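Local coordinates for msDPBB_sym2 protein (Synthetic construct, PDB 7DWW), which is a computationally designed, internally repeated protein that adopts the double-psi beta-barrel fold, the core fold of RNA polymerase, at residues A7-A12 with L75-G80. Residues are numbered along the deposited sequence; the frame is centred on the assembly and turned at random.
Sequences ARVALA and LGVKVG
Gly80 is held through both its backbone N and its O by strand 4-11 in the double-psi beta-barrel, where the loop between helix 69-75 and strand 82-87 packs on that strand. Gly80 N donates to Val9 O at 2.9 Å, approaching 26° off the carbonyl plane. The same oxygen receives a CA-H...O contact from Val79 CA at 3.6 Å. Gly80 O in turn accepts from Arg8 NH1 at 2.8 Å. This oxygen lies at the edge of the guanidinium, in its plane, and NH1 meets it almost end-on to the carbonyl. The Arg8 chain bends at chi3 (-119°), which brings NH1 round to the oxygen.

Two apolar contacts pack next to these bonds. On the buried side, Val9 CG2 faces Val77 CG2 at 4.3 Å, and Met72 and Val83 also touch Val9. Val9 CG1, anti to its own N (chi1 169°), ends 3.9 Å from Lys78 O. On the more exposed side, Val79 CG2 rests against Leu11 CB at 3.8 Å. Met72 touches both Leu11 and Val79.

Further out, Gly76 ends helix 69-75 in a Schellman motif and turns the chain toward strand 4-11. The backbone of Asp81 pairs with Val9, and Asp81 OD2 accepts from Lys78 N.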
ATOM      1  N   ALA A   7      -5.945   3.243  -4.213  1.00 29.64           N
ATOM      2  CA  ALA A   7      -6.406   2.380  -3.135  1.00 33.55           C
ATOM      3  C   ALA A   7      -6.706   3.231  -1.921  1.00 29.94           C
ATOM      4  O   ALA A   7      -6.237   4.370  -1.807  1.00 29.36           O
ATOM      5  CB  ALA A   7      -5.372   1.308  -2.785  1.00 36.72           C
ATOM      6  N   ARG A   8      -7.534   2.694  -1.028  1.00 31.83           N
ATOM      7  CA  ARG A   8      -7.835   3.351   0.228  1.00 36.52           C
ATOM      8  C   ARG A   8      -6.898   2.847   1.314  1.00 33.38           C
ATOM      9  O   ARG A   8      -6.624   1.646   1.407  1.00 30.27           O
ATOM     10  CB  ARG A   8      -9.276   3.108   0.669  1.00 38.02           C
ATOM     11  CG  ARG A   8     -10.047   4.381   0.906  1.00 45.59           C
ATOM     12  CD  ARG A   8     -11.508   4.077   1.136  1.00 48.58           C
ATOM     13  NE  ARG A   8     -12.417   4.666   0.160  1.00 48.38           N
ATOM     14  CZ  ARG A   8     -12.729   5.957   0.068  1.00 50.10           C
ATOM     15  NH1 ARG A   8     -12.187   6.834   0.899  1.00 53.94           N
ATOM     16  NH2 ARG A   8     -13.594   6.370  -0.858  1.00 48.54           N
ATOM     17  N   VAL A   9      -6.452   3.767   2.157  1.00 32.45           N
ATOM     18  CA  VAL A   9      -5.451   3.454   3.167  1.00 35.08           C
ATOM     19  C   VAL A   9      -6.134   2.710   4.309  1.00 33.65           C
ATOM     20  O   VAL A   9      -7.205   3.128   4.778  1.00 32.97           O
ATOM     21  CB  VAL A   9      -4.761   4.743   3.649  1.00 33.59           C
ATOM     22  CG1 VAL A   9      -3.894   4.505   4.897  1.00 31.61           C
ATOM     23  CG2 VAL A   9      -3.968   5.367   2.491  1.00 28.87           C
ATOM     24  N   ALA A  10      -5.549   1.592   4.728  1.00 29.36           N
ATOM     25  CA  ALA A  10      -5.975   0.833   5.895  1.00 27.86           C
ATOM     26  C   ALA A  10      -4.768   0.487   6.757  1.00 29.41           C
ATOM     27  O   ALA A  10      -3.635   0.499   6.299  1.00 27.07           O
ATOM     28  CB  ALA A  10      -6.703  -0.457   5.514  1.00 28.68           C
ATOM     29  N   LEU A  11      -5.040   0.202   8.016  1.00 31.52           N
ATOM     30  CA  LEU A  11      -3.999  -0.008   9.010  1.00 27.70           C
ATOM     31  C   LEU A  11      -3.469  -1.447   8.957  1.00 26.99           C
ATOM     32  O   LEU A  11      -4.252  -2.403   8.952  1.00 31.27           O
ATOM     33  CB  LEU A  11      -4.566   0.337  10.380  1.00 32.27           C
ATOM     34  CG  LEU A  11      -3.674   0.212  11.608  1.00 35.74           C
ATOM     35  CD1 LEU A  11      -2.491   1.155  11.464  1.00 28.27           C
ATOM     36  CD2 LEU A  11      -4.443   0.522  12.879  1.00 34.24           C
ATOM     37  N   ALA A  12      -2.145  -1.590   8.851  1.00 36.32           N
ATOM     38  CA  ALA A  12      -1.523  -2.906   8.878  1.00 38.46           C
ATOM     39  C   ALA A  12      -1.873  -3.648  10.163  1.00 48.39           C
ATOM     40  O   ALA A  12      -2.008  -3.056  11.233  1.00 40.57           O
ATOM     41  CB  ALA A  12       0.002  -2.766   8.754  1.00 38.32           C
ATOM     42  N   LEU A  75       3.714   9.996   5.332  1.00 31.02           N
ATOM     43  CA  LEU A  75       3.131  10.437   4.077  1.00 33.59           C
ATOM     44  C   LEU A  75       2.148  11.575   4.303  1.00 41.44           C
ATOM     45  O   LEU A  75       1.838  12.320   3.362  1.00 43.70           O
ATOM     46  CB  LEU A  75       2.460   9.245   3.399  1.00 34.31           C
ATOM     47  CG  LEU A  75       1.788   9.432   2.046  1.00 34.93           C
ATOM     48  CD1 LEU A  75       2.762  10.012   1.023  1.00 37.00           C
ATOM     49  CD2 LEU A  75       1.272   8.074   1.637  1.00 36.88           C
ATOM     50  N   GLY A  76       1.656  11.712   5.533  1.00 36.96           N
ATOM     51  CA  GLY A  76       0.586  12.622   5.842  1.00 35.91           C
ATOM     52  C   GLY A  76      -0.816  12.116   5.552  1.00 39.19           C
ATOM     53  O   GLY A  76      -1.649  12.905   5.090  1.00 46.51           O
ATOM     54  N   VAL A  77      -1.107  10.833   5.799  1.00 38.65           N
ATOM     55  CA  VAL A  77      -2.425  10.270   5.511  1.00 38.99           C
ATOM     56  C   VAL A  77      -2.992   9.560   6.737  1.00 41.45           C
ATOM     57  O   VAL A  77      -2.265   9.226   7.677  1.00 38.76           O
ATOM     58  CB  VAL A  77      -2.398   9.303   4.302  1.00 36.76           C
ATOM     59  CG1 VAL A  77      -2.026  10.044   3.040  1.00 34.38           C
ATOM     60  CG2 VAL A  77      -1.441   8.143   4.547  1.00 38.52           C
ATOM     61  N   LYS A  78      -4.310   9.353   6.741  1.00 39.08           N
ATOM     62  CA  LYS A  78      -4.977   8.577   7.780  1.00 45.88           C
ATOM     63  C   LYS A  78      -5.816   7.469   7.155  1.00 39.90           C
ATOM     64  O   LYS A  78      -6.147   7.502   5.957  1.00 37.67           O
ATOM     65  CB  LYS A  78      -5.901   9.444   8.663  1.00 46.75           C
ATOM     66  CG  LYS A  78      -7.029  10.134   7.903  1.00 48.67           C
ATOM     67  CD  LYS A  78      -8.112  10.680   8.845  1.00 55.03           C
ATOM     68  CE  LYS A  78      -9.072  11.598   8.093  1.00 62.25           C
ATOM     69  NZ  LYS A  78      -8.299  12.600   7.318  1.00 62.63           N
ATOM     70  N   VAL A  79      -6.176   6.496   7.996  1.00 36.31           N
ATOM     71  CA  VAL A  79      -6.982   5.365   7.562  1.00 38.75           C
ATOM     72  C   VAL A  79      -8.240   5.923   6.906  1.00 40.30           C
ATOM     73  O   VAL A  79      -8.903   6.800   7.480  1.00 39.26           O
ATOM     74  CB  VAL A  79      -7.288   4.432   8.744  1.00 40.24           C
ATOM     75  CG1 VAL A  79      -8.455   3.493   8.436  1.00 39.28           C
ATOM     76  CG2 VAL A  79      -6.071   3.628   9.091  1.00 39.05           C
ATOM     77  N   GLY A  80      -8.521   5.490   5.682  1.00 38.21           N
ATOM     78  CA  GLY A  80      -9.658   5.983   4.904  1.00 39.75           C
ATOM     79  C   GLY A  80      -9.259   6.847   3.701  1.00 40.37           C
ATOM     80  O   GLY A  80     -10.036   6.923   2.744  1.00 47.03           O
TER